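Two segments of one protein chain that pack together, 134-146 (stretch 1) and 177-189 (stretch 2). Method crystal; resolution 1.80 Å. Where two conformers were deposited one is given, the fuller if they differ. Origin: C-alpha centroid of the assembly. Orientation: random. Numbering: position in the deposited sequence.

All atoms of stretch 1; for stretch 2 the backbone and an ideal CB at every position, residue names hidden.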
ATOM      1  N   ASN A 134      -3.989   4.762  -6.448  1.00 14.65           N
ATOM      2  CA  ASN A 134      -2.704   4.096  -6.592  1.00 12.22           C
ATOM      3  C   ASN A 134      -2.748   2.812  -5.785  1.00 20.11           C
ATOM      4  O   ASN A 134      -2.938   2.861  -4.561  1.00 16.93           O
ATOM      5  CB  ASN A 134      -1.554   4.988  -6.122  1.00 18.10           C
ATOM      6  CG  ASN A 134      -1.347   6.214  -7.010  1.00 23.09           C
ATOM      7  OD1 ASN A 134      -1.691   6.218  -8.191  1.00 21.32           O
ATOM      8  ND2 ASN A 134      -0.760   7.252  -6.439  1.00 24.92           N
ATOM      9  N   PHE A 135      -2.614   1.667  -6.468  1.00 17.09           N
ATOM     10  CA  PHE A 135      -2.728   0.359  -5.820  1.00 21.57           C
ATOM     11  C   PHE A 135      -1.363  -0.151  -5.374  1.00 20.35           C
ATOM     12  O   PHE A 135      -0.539  -0.586  -6.182  1.00 19.05           O
ATOM     13  CB  PHE A 135      -3.397  -0.669  -6.748  1.00 15.93           C
ATOM     14  CG  PHE A 135      -4.877  -0.428  -6.950  1.00 14.53           C
ATOM     15  CD1 PHE A 135      -5.797  -0.807  -5.979  1.00 14.31           C
ATOM     16  CD2 PHE A 135      -5.340   0.215  -8.094  1.00 16.63           C
ATOM     17  CE1 PHE A 135      -7.170  -0.567  -6.157  1.00 14.29           C
ATOM     18  CE2 PHE A 135      -6.707   0.458  -8.282  1.00 13.50           C
ATOM     19  CZ  PHE A 135      -7.615   0.060  -7.315  1.00 13.51           C
ATOM     20  N   ILE A 136      -1.128  -0.083  -4.073  1.00 19.86           N
ATOM     21  CA  ILE A 136       0.148  -0.489  -3.512  1.00 19.74           C
ATOM     22  C   ILE A 136       0.375  -1.984  -3.719  1.00 19.02           C
ATOM     23  O   ILE A 136      -0.488  -2.811  -3.423  1.00 22.61           O
ATOM     24  CB  ILE A 136       0.234  -0.099  -1.994  1.00 17.48           C
ATOM     25  CG1 ILE A 136       0.289   1.430  -1.863  1.00 19.60           C
ATOM     26  CG2 ILE A 136       1.448  -0.742  -1.336  1.00 13.99           C
ATOM     27  CD1 ILE A 136       0.166   1.938  -0.429  1.00 12.16           C
ATOM     28  N   GLN A 137       1.553  -2.335  -4.226  0.55 15.80           N
ATOM     29  CA  GLN A 137       1.894  -3.733  -4.465  0.55 20.16           C
ATOM     30  C   GLN A 137       2.892  -4.256  -3.431  0.55 21.51           C
ATOM     31  O   GLN A 137       4.078  -3.916  -3.475  0.55 21.09           O
ATOM     32  CB  GLN A 137       2.460  -3.893  -5.877  0.55 17.99           C
ATOM     33  CG  GLN A 137       1.561  -3.290  -6.951  0.55 17.28           C
ATOM     34  CD  GLN A 137       0.241  -4.021  -7.084  0.55 19.83           C
ATOM     35  OE1 GLN A 137       0.210  -5.253  -7.204  0.55 25.21           O
ATOM     36  NE2 GLN A 137      -0.853  -3.276  -7.098  0.55 11.63           N
ATOM     37  N   ASP A 138       2.410  -5.102  -2.517  1.00 19.32           N
ATOM     38  CA  ASP A 138       3.248  -5.646  -1.444  1.00 17.05           C
ATOM     39  C   ASP A 138       4.186  -6.743  -1.934  1.00 20.60           C
ATOM     40  O   ASP A 138       3.839  -7.520  -2.818  1.00 24.86           O
ATOM     41  CB  ASP A 138       2.392  -6.195  -0.313  1.00 16.19           C
ATOM     42  CG  ASP A 138       1.624  -5.112   0.381  1.00 14.74           C
ATOM     43  OD1 ASP A 138       2.276  -4.284   1.048  1.00 22.03           O
ATOM     44  OD2 ASP A 138       0.393  -5.083   0.240  1.00 20.25           O
ATOM     45  N   GLY A 139       5.369  -6.811  -1.336  1.00 17.74           N
ATOM     46  CA  GLY A 139       6.342  -7.828  -1.696  1.00 29.58           C
ATOM     47  C   GLY A 139       6.960  -7.621  -3.069  1.00 26.00           C
ATOM     48  O   GLY A 139       6.825  -6.554  -3.676  1.00 27.06           O
ATOM     49  N   PHE A 140       7.664  -8.641  -3.546  1.00 21.37           N
ATOM     50  CA  PHE A 140       8.189  -8.644  -4.903  1.00 21.90           C
ATOM     51  C   PHE A 140       7.086  -9.097  -5.847  1.00 26.33           C
ATOM     52  O   PHE A 140       6.196  -9.860  -5.468  1.00 32.89           O
ATOM     53  CB  PHE A 140       9.415  -9.556  -5.029  1.00 23.63           C
ATOM     54  CG  PHE A 140      10.516  -9.225  -4.065  1.00 26.29           C
ATOM     55  CD1 PHE A 140      11.437  -8.242  -4.355  1.00 26.41           C
ATOM     56  CD2 PHE A 140      10.610  -9.889  -2.850  1.00 32.32           C
ATOM     57  CE1 PHE A 140      12.440  -7.926  -3.446  1.00 31.89           C
ATOM     58  CE2 PHE A 140      11.604  -9.579  -1.945  1.00 28.34           C
ATOM     59  CZ  PHE A 140      12.523  -8.597  -2.242  1.00 27.83           C
ATOM     60  N   LYS A 141       7.140  -8.620  -7.079  1.00 24.54           N
ATOM     61  CA  LYS A 141       6.129  -8.964  -8.059  1.00 28.36           C
ATOM     62  C   LYS A 141       6.798  -9.569  -9.283  1.00 30.18           C
ATOM     63  O   LYS A 141       7.546  -8.896  -9.982  1.00 28.82           O
ATOM     64  CB  LYS A 141       5.306  -7.723  -8.437  1.00 29.48           C
ATOM     65  CG  LYS A 141       4.229  -7.977  -9.488  1.00 30.46           C
ATOM     66  CD  LYS A 141       3.355  -9.169  -9.118  1.00 32.89           C
ATOM     67  CE  LYS A 141       2.076  -9.205  -9.954  1.00 33.58           C
ATOM     68  NZ  LYS A 141       1.147 -10.295  -9.530  1.00 31.90           N
ATOM     69  N   ASP A 142       6.548 -10.848  -9.532  1.00 26.94           N
ATOM     70  CA  ASP A 142       7.090 -11.470 -10.722  1.00 28.61           C
ATOM     71  C   ASP A 142       6.012 -11.520 -11.785  1.00 23.24           C
ATOM     72  O   ASP A 142       4.831 -11.711 -11.477  1.00 28.26           O
ATOM     73  CB  ASP A 142       7.654 -12.859 -10.423  1.00 27.89           C
ATOM     74  CG  ASP A 142       6.673 -13.756  -9.692  1.00 33.38           C
ATOM     75  OD1 ASP A 142       6.539 -13.625  -8.451  1.00 34.59           O
ATOM     76  OD2 ASP A 142       6.055 -14.612 -10.360  1.00 28.79           O
ATOM     77  N   VAL A 143       6.427 -11.305 -13.030  1.00 29.33           N
ATOM     78  CA  VAL A 143       5.514 -11.175 -14.156  1.00 31.85           C
ATOM     79  C   VAL A 143       6.064 -11.850 -15.402  1.00 31.64           C
ATOM     80  O   VAL A 143       7.176 -12.376 -15.386  1.00 30.23           O
ATOM     81  CB  VAL A 143       5.244  -9.697 -14.475  1.00 30.59           C
ATOM     82  CG1 VAL A 143       4.503  -9.046 -13.331  1.00 24.66           C
ATOM     83  CG2 VAL A 143       6.553  -8.975 -14.740  1.00 32.07           C
ATOM     84  N   THR A 144       5.293 -11.815 -16.485  1.00 26.34           N
ATOM     85  CA  THR A 144       5.725 -12.408 -17.748  1.00 35.51           C
ATOM     86  C   THR A 144       5.911 -11.339 -18.832  1.00 39.60           C
ATOM     87  O   THR A 144       5.381 -10.230 -18.726  1.00 31.73           O
ATOM     88  CB  THR A 144       4.731 -13.483 -18.225  1.00 34.59           C
ATOM     89  OG1 THR A 144       3.476 -12.878 -18.551  1.00 34.94           O
ATOM     90  CG2 THR A 144       4.504 -14.494 -17.131  1.00 37.18           C
ATOM     91  N   MET A 145       6.671 -11.679 -19.872  1.00 34.67           N
ATOM     92  CA  MET A 145       7.093 -10.704 -20.881  1.00 34.19           C
ATOM     93  C   MET A 145       6.112 -10.515 -22.028  1.00 29.85           C
ATOM     94  O   MET A 145       6.230  -9.562 -22.797  1.00 32.17           O
ATOM     95  CB  MET A 145       8.441 -11.113 -21.470  1.00 37.95           C
ATOM     96  CG  MET A 145       9.531 -11.215 -20.440  1.00 38.52           C
ATOM     97  SD  MET A 145      11.091 -11.806 -21.106  1.00 41.19           S
ATOM     98  CE  MET A 145      11.826 -12.343 -19.552  1.00 35.31           C
ATOM     99  N   THR A 146       5.167 -11.433 -22.161  1.00 36.82           N
ATOM    100  CA  THR A 146       4.280 -11.431 -23.316  1.00 36.21           C
ATOM    101  C   THR A 146       2.843 -11.701 -22.908  1.00 31.70           C
ATOM    102  O   THR A 146       2.589 -12.257 -21.841  1.00 31.11           O
ATOM    103  CB  THR A 146       4.708 -12.488 -24.370  1.00 33.36           C
ATOM    104  OG1 THR A 146       4.896 -13.759 -23.737  1.00 36.02           O
ATOM    105  CG2 THR A 146       5.998 -12.076 -25.062  1.00 33.34           C
ATOM    106  N   UNK A 177       9.371 -19.035 -22.111  1.00 54.15           N
ATOM    107  CA  UNK A 177       8.475 -18.455 -21.096  1.00 55.10           C
ATOM    108  C   UNK A 177       9.129 -18.005 -19.780  1.00 45.77           C
ATOM    109  O   UNK A 177       8.766 -18.471 -18.703  1.00 50.00           O
ATOM    110  CB  UNK A 177       7.392 -19.483 -20.762  1.00 55.10           C
ATOM    111  N   UNK A 178      10.092 -17.095 -19.879  1.00 42.11           N
ATOM    112  CA  UNK A 178      10.815 -16.588 -18.710  1.00 41.26           C
ATOM    113  C   UNK A 178      10.116 -15.442 -17.986  1.00 30.61           C
ATOM    114  O   UNK A 178       9.400 -14.644 -18.599  1.00 45.66           O
ATOM    115  CB  UNK A 178      12.209 -16.126 -19.139  1.00 41.26           C
ATOM    116  N   UNK A 179      10.365 -15.341 -16.685  1.00 34.07           N
ATOM    117  CA  UNK A 179       9.686 -14.351 -15.847  1.00 30.95           C
ATOM    118  C   UNK A 179      10.546 -13.128 -15.523  1.00 36.94           C
ATOM    119  O   UNK A 179      11.766 -13.129 -15.684  1.00 35.13           O
ATOM    120  CB  UNK A 179       9.237 -15.011 -14.541  1.00 30.95           C
ATOM    121  N   UNK A 180       9.877 -12.082 -15.066  1.00 30.42           N
ATOM    122  CA  UNK A 180      10.534 -10.847 -14.697  1.00 36.47           C
ATOM    123  C   UNK A 180      10.254 -10.545 -13.232  1.00 30.31           C
ATOM    124  O   UNK A 180       9.108 -10.489 -12.810  1.00 28.22           O
ATOM    125  CB  UNK A 180      10.072  -9.695 -15.591  1.00 36.47           C
ATOM    126  N   UNK A 181      11.308 -10.361 -12.457  1.00 27.52           N
ATOM    127  CA  UNK A 181      11.157 -10.143 -11.036  1.00 23.59           C
ATOM    128  C   UNK A 181      11.346  -8.661 -10.706  1.00 22.90           C
ATOM    129  O   UNK A 181      12.427  -8.104 -10.889  1.00 27.04           O
ATOM    130  CB  UNK A 181      12.152 -11.004 -10.255  1.00 23.59           C
ATOM    131  N   UNK A 182      10.278  -8.024 -10.242  1.00 24.66           N
ATOM    132  CA  UNK A 182      10.316  -6.597  -9.938  1.00 28.54           C
ATOM    133  C   UNK A 182      10.542  -6.342  -8.449  1.00 29.13           C
ATOM    134  O   UNK A 182       9.924  -6.984  -7.599  1.00 22.12           O
ATOM    135  CB  UNK A 182       9.016  -5.928 -10.390  1.00 28.54           C
ATOM    136  N   UNK A 183      11.425  -5.395  -8.147  1.00 26.74           N
ATOM    137  CA  UNK A 183      11.721  -5.002  -6.770  1.00 29.55           C
ATOM    138  C   UNK A 183      10.486  -4.595  -5.944  1.00 28.39           C
ATOM    139  O   UNK A 183       9.428  -4.248  -6.485  1.00 26.37           O
ATOM    140  CB  UNK A 183      12.716  -3.840  -6.788  1.00 29.55           C
ATOM    141  N   UNK A 184      10.640  -4.651  -4.623  1.00 26.67           N
ATOM    142  CA  UNK A 184       9.647  -4.159  -3.683  1.00 23.93           C
ATOM    143  C   UNK A 184       9.514  -2.647  -3.772  1.00 18.77           C
ATOM    144  O   UNK A 184      10.416  -1.976  -4.274  1.00 24.08           O
ATOM    145  CB  UNK A 184      10.011  -4.575  -2.256  1.00 23.93           C
ATOM    146  N   UNK A 185       8.390  -2.122  -3.284  1.00 23.97           N
ATOM    147  CA  UNK A 185       8.215  -0.691  -3.096  1.00 25.50           C
ATOM    148  C   UNK A 185       7.365   0.050  -4.113  1.00 26.62           C
ATOM    149  O   UNK A 185       7.244   1.273  -4.047  1.00 24.35           O
ATOM    150  CB  UNK A 185       9.598  -0.038  -3.071  1.00 25.50           C
ATOM    151  N   UNK A 186       6.750  -0.667  -5.047  1.00 23.71           N
ATOM    152  CA  UNK A 186       6.007   0.019  -6.098  1.00 19.48           C
ATOM    153  C   UNK A 186       4.498  -0.072  -5.952  1.00 22.23           C
ATOM    154  O   UNK A 186       3.962  -0.855  -5.156  1.00 19.33           O
ATOM    155  CB  UNK A 186       6.411  -0.548  -7.460  1.00 19.48           C
ATOM    156  N   UNK A 187       3.821   0.755  -6.740  1.00 17.28           N
ATOM    157  CA  UNK A 187       2.374   0.740  -6.825  1.00 18.50           C
ATOM    158  C   UNK A 187       1.917   0.748  -8.290  1.00 20.74           C
ATOM    159  O   UNK A 187       2.689   1.063  -9.198  1.00 20.73           O
ATOM    160  CB  UNK A 187       1.788   1.936  -6.073  1.00 18.50           C
ATOM    161  N   UNK A 188       0.652   0.409  -8.492  1.00 18.47           N
ATOM    162  CA  UNK A 188       0.029   0.392  -9.804  1.00 20.00           C
ATOM    163  C   UNK A 188      -0.948   1.549  -9.974  1.00 18.63           C
ATOM    164  O   UNK A 188      -1.828   1.766  -9.131  1.00 19.13           O
ATOM    165  CB  UNK A 188      -0.689  -0.940 -10.030  1.00 20.00           C
ATOM    166  N   UNK A 189      -0.809   2.270 -11.082  1.00 20.58           N
ATOM    167  CA  UNK A 189      -1.721   3.358 -11.447  1.00 16.39           C
ATOM    168  C   UNK A 189      -2.331   3.091 -12.811  1.00 19.47           C
ATOM    169  O   UNK A 189      -1.615   3.064 -13.828  1.00 19.77           O
ATOM    170  CB  UNK A 189      -0.994   4.704 -11.446  1.00 16.39           C
TER

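The two stretches run antiparallel in two short ladders, 141-144 against 179-182 and 134-136 against 187-189, joined by a looser middle.

Position 177 has an ideal CB with nothing of stretch 1 within 5.5 Å and both phi and psi positive (47/58), a conformation that asparagine and glycine tolerate well. It is Asn177.

At 178 the CB points sideways and lies 3.8 Å from Met145 CE, so an apolar side chain fits. Leu178 supplies one.

Position 179 is more telling. Its CB projects on the face that carries Asp142 and Thr144, and the Asp142 carboxylate asks for a positive charge; lysine or arginine would answer. The residue is Arg179, whose chain curls back so that NH2 lies 2.7 Å and NE 3.0 Å from Asp142 OD2, a salt bridge with two hydrogen bonds to one oxygen at the guanidinium edge.

Position 180 pairs with Val143 through two backbone hydrogen bonds, the backbone N of 180 to Val143 O at 2.7 Å and Val143 N to the backbone O of 180 at 2.8 Å. Its CB is 3.7 Å from Val143 CG2, an apolar setting in extended backbone that favours valine or isoleucine. Val180 is found, its CG2 3.7 Å from Met145 CE.

At 181 the CB shares the face of Asp142, but the Phe140 side chain lies within reach of a longer residue; leucine or methionine would suit. Leu181 extends CD1 to 3.8 Å from Phe140 CB.

Position 182 returns to the face of Val143 and the aliphatic part of Lys141, where a branched apolar chain is natural. Ile182 places CD1 4.0 Å from Val143 CG2, while its N donates to Lys141 O at 2.9 Å.

At 183 the CB points away, leaving the choice wide; a short polar residue could serve the turn. In Asp183, OD1 accepts from the backbone N of position 184 at 2.8 Å and sits at the edge of the Phe140 ring.

Position 184 has its CB 4.3 Å from Phe140 CE1 and 4.0 Å from Gly139 O. A flexible chain with methylenes for the ring and a polar end is apt, glutamine or glutamate among others. Gln184 lays CG over the ring face, 3.8 Å from the Phe140 centroid, and its OE1 accepts from a water that in turn accepts from Gly139 N.

At 185, phi is 103°, and a CB would jam against the preceding carbonyl: hence Gly185.

Position 186 points sideways near Gln137 CB and admits many types. Tyr186 leads its ring away, while its O accepts from Gln137 N at 3.0 Å.

At 187 the CB is 3.4 Å from Phe135 O and 3.9 Å from Ile136 CA, so a small residue is comfortable. Ser187 fits.

Position 188 faces Phe135 and the Gln137 amide, suiting an aliphatic chain; Leu188 brings CD2 to 4.2 Å from Phe135 CD2.

At 189 the CB lies 3.7 Å from Asn134 OD1, and a long polar chain can pass it. Lys189 does.

Stretch 2 177-189: NLRVLIDQGYSLK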
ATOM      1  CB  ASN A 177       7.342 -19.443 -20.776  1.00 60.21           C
ATOM      2  CG  ASN A 177       6.313 -19.475 -21.859  1.00 69.95           C
ATOM      3  OD1 ASN A 177       6.621 -19.841 -22.999  1.00 76.53           O
ATOM      4  ND2 ASN A 177       5.087 -19.091 -21.535  1.00 67.31           N
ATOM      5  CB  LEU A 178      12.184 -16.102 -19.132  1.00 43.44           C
ATOM      6  CG  LEU A 178      13.159 -17.246 -19.295  1.00 51.25           C
ATOM      7  CD1 LEU A 178      14.132 -16.771 -20.311  1.00 47.98           C
ATOM      8  CD2 LEU A 178      13.846 -17.564 -17.983  1.00 52.87           C
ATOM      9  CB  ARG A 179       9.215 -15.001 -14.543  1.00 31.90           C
ATOM     10  CG  ARG A 179       8.473 -16.302 -14.751  1.00 30.47           C
ATOM     11  CD  ARG A 179       7.866 -16.823 -13.453  1.00 37.22           C
ATOM     12  NE  ARG A 179       6.906 -15.881 -12.889  1.00 35.48           N
ATOM     13  CZ  ARG A 179       5.692 -15.673 -13.386  1.00 34.94           C
ATOM     14  NH1 ARG A 179       5.293 -16.344 -14.455  1.00 28.41           N
ATOM     15  NH2 ARG A 179       4.877 -14.797 -12.819  1.00 31.54           N
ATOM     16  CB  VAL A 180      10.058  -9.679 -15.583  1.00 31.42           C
ATOM     17  CG1 VAL A 180      10.619  -8.353 -15.073  1.00 24.60           C
ATOM     18  CG2 VAL A 180      10.449  -9.935 -17.039  1.00 32.76           C
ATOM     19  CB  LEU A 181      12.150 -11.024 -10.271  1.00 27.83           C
ATOM     20  CG  LEU A 181      12.166 -11.023  -8.744  1.00 34.63           C
ATOM     21  CD1 LEU A 181      10.778 -11.145  -8.163  1.00 38.50           C
ATOM     22  CD2 LEU A 181      13.056 -12.154  -8.250  1.00 38.99           C
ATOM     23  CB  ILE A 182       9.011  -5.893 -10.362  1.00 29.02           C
ATOM     24  CG1 ILE A 182       8.656  -6.243 -11.807  1.00 27.07           C
ATOM     25  CG2 ILE A 182       9.132  -4.387 -10.170  1.00 27.24           C
ATOM     26  CD1 ILE A 182       7.195  -6.027 -12.131  1.00 29.73           C
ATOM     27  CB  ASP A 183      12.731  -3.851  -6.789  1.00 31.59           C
ATOM     28  CG  ASP A 183      13.553  -3.770  -5.522  1.00 30.89           C
ATOM     29  OD1 ASP A 183      13.423  -4.678  -4.676  1.00 30.70           O
ATOM     30  OD2 ASP A 183      14.341  -2.805  -5.384  1.00 33.95           O
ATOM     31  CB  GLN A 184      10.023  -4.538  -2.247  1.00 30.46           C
ATOM     32  CG  GLN A 184       9.649  -5.936  -1.804  1.00 45.80           C
ATOM     33  CD  GLN A 184       9.778  -6.099  -0.297  1.00 55.07           C
ATOM     34  OE1 GLN A 184       8.781  -6.235   0.413  1.00 61.55           O
ATOM     35  NE2 GLN A 184      11.010  -6.073   0.197  1.00 55.19           N
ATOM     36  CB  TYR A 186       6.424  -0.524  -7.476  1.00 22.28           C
ATOM     37  CG  TYR A 186       7.873  -0.266  -7.793  1.00 28.09           C
ATOM     38  CD1 TYR A 186       8.282   0.947  -8.337  1.00 33.59           C
ATOM     39  CD2 TYR A 186       8.841  -1.226  -7.533  1.00 31.11           C
ATOM     40  CE1 TYR A 186       9.613   1.190  -8.620  1.00 36.48           C
ATOM     41  CE2 TYR A 186      10.178  -0.991  -7.811  1.00 36.10           C
ATOM     42  CZ  TYR A 186      10.558   0.216  -8.354  1.00 42.91           C
ATOM     43  OH  TYR A 186      11.882   0.454  -8.635  1.00 44.97           O
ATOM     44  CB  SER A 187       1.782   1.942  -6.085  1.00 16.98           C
ATOM     45  OG  SER A 187       2.355   2.096  -4.786  1.00 21.42           O
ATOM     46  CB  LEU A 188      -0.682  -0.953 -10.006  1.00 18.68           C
ATOM     47  CG  LEU A 188      -1.411  -1.300 -11.300  1.00 26.76           C
ATOM     48  CD1 LEU A 188      -1.534  -2.803 -11.380  1.00 21.45           C
ATOM     49  CD2 LEU A 188      -2.795  -0.662 -11.353  1.00 27.72           C
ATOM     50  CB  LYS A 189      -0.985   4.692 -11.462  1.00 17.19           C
ATOM     51  CG  LYS A 189      -1.859   5.874 -11.806  1.00 24.92           C
ATOM     52  CD  LYS A 189      -1.043   7.140 -11.914  1.00 31.97           C
ATOM     53  CE  LYS A 189      -1.955   8.352 -12.075  1.00 33.06           C
ATOM     54  NZ  LYS A 189      -1.161   9.578 -12.298  1.00 44.14           N
TER
HETATM   55  O   HOH W   1       6.315  -3.417  -5.692  1.00 25.82           O
HETATM   56  O   HOH W   2       6.432  -4.055  -2.261  1.00 27.88           O
HETATM   57  O   HOH W   3       6.371  -5.759   1.004  1.00 26.82           O
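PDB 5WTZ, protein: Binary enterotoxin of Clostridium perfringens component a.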